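Local atomic coordinates of putative short-chain dehydrogenase/reductase (Burkholderia xenovorans, PDB entry 5JY1), a protein that binds NAD and probably works as an oxidoreductase of the short-chain dehydrogenase/reductase family, perhaps reducing 3-oxoacyl groups. Residues R32-E37 / I94-A99. Residues are numbered along the deposited sequence; the frame is centred on the assembly and turned at random.
With NAD (nicotinamide-adenine-dinucleotide), chain E.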
ATOM      1  N   ARG A  32      16.867   0.221 -26.215  1.00 20.01           N
ATOM      2  CA  ARG A  32      18.200  -0.337 -26.431  1.00 18.70           C
ATOM      3  C   ARG A  32      18.404  -1.619 -25.629  1.00 27.43           C
ATOM      4  O   ARG A  32      19.023  -2.571 -26.124  1.00 23.82           O
ATOM      5  CB  ARG A  32      19.264   0.707 -26.084  1.00 22.04           C
ATOM      6  CG  ARG A  32      19.415   1.806 -27.135  1.00 22.35           C
ATOM      7  CD  ARG A  32      20.179   3.002 -26.596  1.00 23.28           C
ATOM      8  NE  ARG A  32      21.491   2.614 -26.087  1.00 26.73           N
ATOM      9  CZ  ARG A  32      22.631   2.760 -26.753  1.00 30.76           C
ATOM     10  NH1 ARG A  32      22.639   3.305 -27.962  1.00 36.65           N
ATOM     11  NH2 ARG A  32      23.771   2.366 -26.202  1.00 31.41           N
ATOM     12  N   SER A  33      17.896  -1.660 -24.389  1.00 23.24           N
ATOM     13  CA  SER A  33      17.989  -2.883 -23.593  0.68 17.41           C
ATOM     14  C   SER A  33      17.239  -4.026 -24.257  1.00 21.88           C
ATOM     15  O   SER A  33      17.736  -5.156 -24.305  1.00 21.86           O
ATOM     16  CB  SER A  33      17.438  -2.648 -22.183  0.68 16.17           C
ATOM     17  OG  SER A  33      18.111  -1.584 -21.547  0.68 20.29           O
ATOM     18  N   PHE A  34      16.037  -3.752 -24.774  1.00 19.72           N
ATOM     19  CA  PHE A  34      15.271  -4.769 -25.492  1.00 18.18           C
ATOM     20  C   PHE A  34      16.020  -5.256 -26.728  1.00 21.69           C
ATOM     21  O   PHE A  34      16.013  -6.453 -27.040  1.00 19.25           O
ATOM     22  CB  PHE A  34      13.910  -4.205 -25.916  1.00 16.05           C
ATOM     23  CG  PHE A  34      12.895  -4.105 -24.808  1.00 19.46           C
ATOM     24  CD1 PHE A  34      13.225  -4.367 -23.488  1.00 18.13           C
ATOM     25  CD2 PHE A  34      11.584  -3.752 -25.107  1.00 15.75           C
ATOM     26  CE1 PHE A  34      12.263  -4.273 -22.481  1.00 18.39           C
ATOM     27  CE2 PHE A  34      10.620  -3.668 -24.110  1.00 16.11           C
ATOM     28  CZ  PHE A  34      10.965  -3.922 -22.798  1.00 18.48           C
ATOM     29  N   GLY A  35      16.631  -4.334 -27.473  1.00 16.77           N
ATOM     30  CA  GLY A  35      17.361  -4.740 -28.662  1.00 19.87           C
ATOM     31  C   GLY A  35      18.489  -5.699 -28.345  1.00 25.06           C
ATOM     32  O   GLY A  35      18.723  -6.662 -29.081  1.00 25.84           O
ATOM     33  N   ASN A  36      19.191  -5.463 -27.231  1.00 25.20           N
ATOM     34  CA  ASN A  36      20.301  -6.328 -26.848  1.00 24.33           C
ATOM     35  C   ASN A  36      19.830  -7.680 -26.324  1.00 23.92           C
ATOM     36  O   ASN A  36      20.631  -8.619 -26.266  1.00 27.41           O
ATOM     37  CB  ASN A  36      21.176  -5.632 -25.803  1.00 27.95           C
ATOM     38  CG  ASN A  36      21.993  -4.493 -26.391  1.00 37.14           C
ATOM     39  OD1 ASN A  36      22.443  -4.561 -27.538  1.00 40.88           O
ATOM     40  ND2 ASN A  36      22.181  -3.434 -25.609  1.00 35.96           N
ATOM     41  N   GLU A  37      18.557  -7.805 -25.947  1.00 19.87           N
ATOM     42  CA  GLU A  37      17.997  -9.091 -25.554  1.00 20.94           C
ATOM     43  C   GLU A  37      17.310  -9.819 -26.707  1.00 20.58           C
ATOM     44  O   GLU A  37      16.643 -10.829 -26.471  1.00 23.81           O
ATOM     45  CB  GLU A  37      17.019  -8.915 -24.384  1.00 19.65           C
ATOM     46  CG  GLU A  37      17.680  -8.415 -23.115  1.00 24.39           C
ATOM     47  CD  GLU A  37      18.721  -9.378 -22.566  1.00 30.80           C
ATOM     48  OE1 GLU A  37      18.584 -10.607 -22.762  1.00 25.77           O
ATOM     49  OE2 GLU A  37      19.683  -8.898 -21.933  1.00 34.92           O
ATOM     50  N   ILE A  94       5.102  -7.375 -26.779  1.00 15.19           N
ATOM     51  CA  ILE A  94       5.495  -6.544 -25.643  1.00 14.62           C
ATOM     52  C   ILE A  94       5.138  -5.096 -25.947  1.00 16.28           C
ATOM     53  O   ILE A  94       5.553  -4.560 -26.981  1.00 15.65           O
ATOM     54  CB  ILE A  94       7.010  -6.652 -25.370  1.00 12.97           C
ATOM     55  CG1 ILE A  94       7.430  -8.092 -25.062  1.00 15.87           C
ATOM     56  CG2 ILE A  94       7.444  -5.656 -24.279  1.00 15.11           C
ATOM     57  CD1 ILE A  94       8.892  -8.367 -25.416  1.00 15.02           C
ATOM     58  N   LEU A  95       4.411  -4.444 -25.040  1.00 14.89           N
ATOM     59  CA  LEU A  95       4.072  -3.030 -25.177  1.00 13.37           C
ATOM     60  C   LEU A  95       4.593  -2.258 -23.971  1.00 15.22           C
ATOM     61  O   LEU A  95       4.329  -2.647 -22.829  1.00 15.03           O
ATOM     62  CB  LEU A  95       2.559  -2.834 -25.301  1.00 13.46           C
ATOM     63  CG  LEU A  95       2.047  -1.391 -25.253  1.00 14.44           C
ATOM     64  CD1 LEU A  95       2.462  -0.609 -26.497  1.00 15.61           C
ATOM     65  CD2 LEU A  95       0.522  -1.377 -25.098  1.00 13.81           C
ATOM     66  N   VAL A  96       5.331  -1.174 -24.225  1.00 12.12           N
ATOM     67  CA  VAL A  96       5.838  -0.296 -23.170  1.00 15.79           C
ATOM     68  C   VAL A  96       5.275   1.099 -23.404  1.00 15.66           C
ATOM     69  O   VAL A  96       5.559   1.723 -24.435  1.00 15.60           O
ATOM     70  CB  VAL A  96       7.375  -0.265 -23.140  1.00 14.21           C
ATOM     71  CG1 VAL A  96       7.868   0.667 -22.025  1.00 14.73           C
ATOM     72  CG2 VAL A  96       7.926  -1.663 -22.960  1.00 15.17           C
ATOM     73  N   ASN A  97       4.480   1.590 -22.448  1.00 15.63           N
ATOM     74  CA  ASN A  97       3.792   2.878 -22.567  1.00 14.99           C
ATOM     75  C   ASN A  97       4.590   3.908 -21.779  1.00 18.06           C
ATOM     76  O   ASN A  97       4.421   4.059 -20.568  1.00 20.23           O
ATOM     77  CB  ASN A  97       2.348   2.765 -22.089  1.00 14.88           C
ATOM     78  CG  ASN A  97       1.513   1.890 -23.005  1.00 18.67           C
ATOM     79  OD1 ASN A  97       1.453   2.125 -24.213  1.00 20.35           O
ATOM     80  ND2 ASN A  97       0.891   0.861 -22.448  1.00 17.46           N
ATOM     81  N   ASN A  98       5.457   4.624 -22.478  1.00 20.05           N
ATOM     82  CA  ASN A  98       6.476   5.437 -21.840  1.00 19.80           C
ATOM     83  C   ASN A  98       6.387   6.923 -22.172  1.00 23.02           C
ATOM     84  O   ASN A  98       6.868   7.739 -21.377  1.00 23.08           O
ATOM     85  CB  ASN A  98       7.864   4.879 -22.217  1.00 22.79           C
ATOM     86  CG  ASN A  98       8.985   5.841 -21.955  1.00 29.75           C
ATOM     87  OD1 ASN A  98       9.578   5.844 -20.873  1.00 27.02           O
ATOM     88  ND2 ASN A  98       9.317   6.645 -22.961  1.00 26.85           N
ATOM     89  N   ALA A  99       5.755   7.299 -23.285  1.00 20.67           N
ATOM     90  CA  ALA A  99       5.776   8.680 -23.758  1.00 21.60           C
ATOM     91  C   ALA A  99       5.246   9.653 -22.703  1.00 21.76           C
ATOM     92  O   ALA A  99       4.337   9.340 -21.931  1.00 21.18           O
ATOM     93  CB  ALA A  99       4.953   8.805 -25.043  1.00 21.14           C
TER
HETATM   94  PA  NAD E 301      11.506  12.212 -21.603  0.84 24.54           P
HETATM   95  O1A NAD E 301      10.908  13.584 -21.540  0.84 26.92           O
HETATM   96  O2A NAD E 301      13.021  12.202 -21.458  0.84 30.02           O
HETATM   97  O5B NAD E 301      11.076  11.436 -23.019  0.84 21.58           O
HETATM   98  C5B NAD E 301       9.753  11.556 -23.406  0.84 20.55           C
HETATM   99  C4B NAD E 301       9.607  10.923 -24.850  0.84 21.09           C
HETATM  100  O4B NAD E 301       8.357  10.923 -25.170  0.84 20.86           O
HETATM  101  C3B NAD E 301      10.323  11.869 -25.876  0.84 27.25           C
HETATM  102  O3B NAD E 301      11.130  11.119 -26.732  0.84 25.20           O
HETATM  103  C2B NAD E 301       9.169  12.513 -26.605  0.84 31.24           C
HETATM  104  O2B NAD E 301       9.594  13.009 -27.966  0.84 27.98           O
HETATM  105  C1B NAD E 301       8.296  11.525 -26.661  0.84 25.99           C
HETATM  106  N9A NAD E 301       6.954  12.020 -26.908  0.84 20.98           N
HETATM  107  C8A NAD E 301       6.424  13.139 -26.410  0.84 23.64           C
HETATM  108  N7A NAD E 301       5.194  13.246 -26.869  0.84 25.49           N
HETATM  109  C5A NAD E 301       4.957  12.192 -27.655  0.84 21.22           C
HETATM  110  C6A NAD E 301       3.823  11.834 -28.386  0.84 19.96           C
HETATM  111  N6A NAD E 301       2.494  12.392 -28.591  0.84 22.79           N
HETATM  112  N1A NAD E 301       3.830  10.725 -29.101  0.84 19.48           N
HETATM  113  C2A NAD E 301       4.955   9.934 -29.121  0.84 18.91           C
HETATM  114  N3A NAD E 301       6.063  10.277 -28.423  0.84 19.70           N
HETATM  115  C4A NAD E 301       6.044  11.428 -27.678  0.84 20.19           C
HETATM  116  O3  NAD E 301      10.809  11.307 -20.412  0.84 24.44           O
HETATM  117  PN  NAD E 301      11.527  10.361 -19.292  0.84 27.36           P
HETATM  118  O1N NAD E 301      12.126  11.243 -18.208  0.84 27.40           O
HETATM  119  O2N NAD E 301      12.621   9.443 -19.868  0.84 26.55           O
HETATM  120  O5D NAD E 301      10.313   9.474 -18.596  0.84 26.66           O
HETATM  121  C5D NAD E 301       9.751   8.385 -19.326  0.84 25.32           C
HETATM  122  C4D NAD E 301       8.577   7.748 -18.512  0.84 24.73           C
HETATM  123  O4D NAD E 301       8.949   7.541 -17.250  0.84 23.27           O
HETATM  124  C3D NAD E 301       7.417   8.747 -18.455  0.84 27.44           C
HETATM  125  O3D NAD E 301       6.229   8.114 -18.496  0.84 24.96           O
HETATM  126  C2D NAD E 301       7.615   9.430 -17.080  0.84 28.03           C
HETATM  127  O2D NAD E 301       6.311  10.028 -16.686  0.84 26.87           O
HETATM  128  C1D NAD E 301       8.004   8.440 -16.305  0.84 26.40           C
HETATM  129  N1N NAD E 301       8.790   8.889 -15.166  0.84 28.64           N
HETATM  130  C2N NAD E 301      10.094   9.243 -15.315  0.84 22.78           C
HETATM  131  C3N NAD E 301      10.847   9.678 -14.221  0.84 22.74           C
HETATM  132  C7N NAD E 301      12.296  10.079 -14.376  0.84 23.83           C
HETATM  133  O7N NAD E 301      12.994  10.277 -13.393  0.84 26.17           O
HETATM  134  N7N NAD E 301      12.858  10.232 -15.660  0.84 25.62           N
HETATM  135  C4N NAD E 301      10.260   9.747 -12.984  0.84 24.35           C
HETATM  136  C5N NAD E 301       8.967   9.390 -12.830  0.84 29.73           C
HETATM  137  C6N NAD E 301       8.219   8.950 -13.932  0.84 30.72           C
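F34 reaches from helix 25-36 to I94 and V96 on strand 94-97, a worked example of how a Rossmann fold seats a helix on its parallel sheet, here through the ring of F34. The CB of F34 leaves the helix toward the strand, and a chi1 of -76° sets CG opposite the carbonyl carbon and swings the ring onto the sheet. Beyond CG, the CD2 side of the ring leads to F34 CE2, which makes the closest approach, 3.5 Å from V96 CG2. I94 CG2 stands 3.8 Å from the same F34 CE2. F34 CZ, next round the ring, lies 3.8 Å from V96 CG2, so two ring carbons share one valine methyl. The methyls meet the ring obliquely, and this purely apolar contact is buried. I94 and V96 can both take part because alternate residues of a strand face the same way; L95, between them, turns to the other side of the sheet and packs on A130 of helix 113-141. Elsewhere F34 touches A17 of strand 16-20, and V236 and A239 of helix 227-239, so its side chain joins helix 25-36 to these elements as well. Farther along the chain, N98 and A99 meet NAD. T20 OG1 takes hydrogen bonds from the backbone N of both N98 and A99, and the cofactor's ribose hydroxyl O3D donates to N98 O at 3.0 Å.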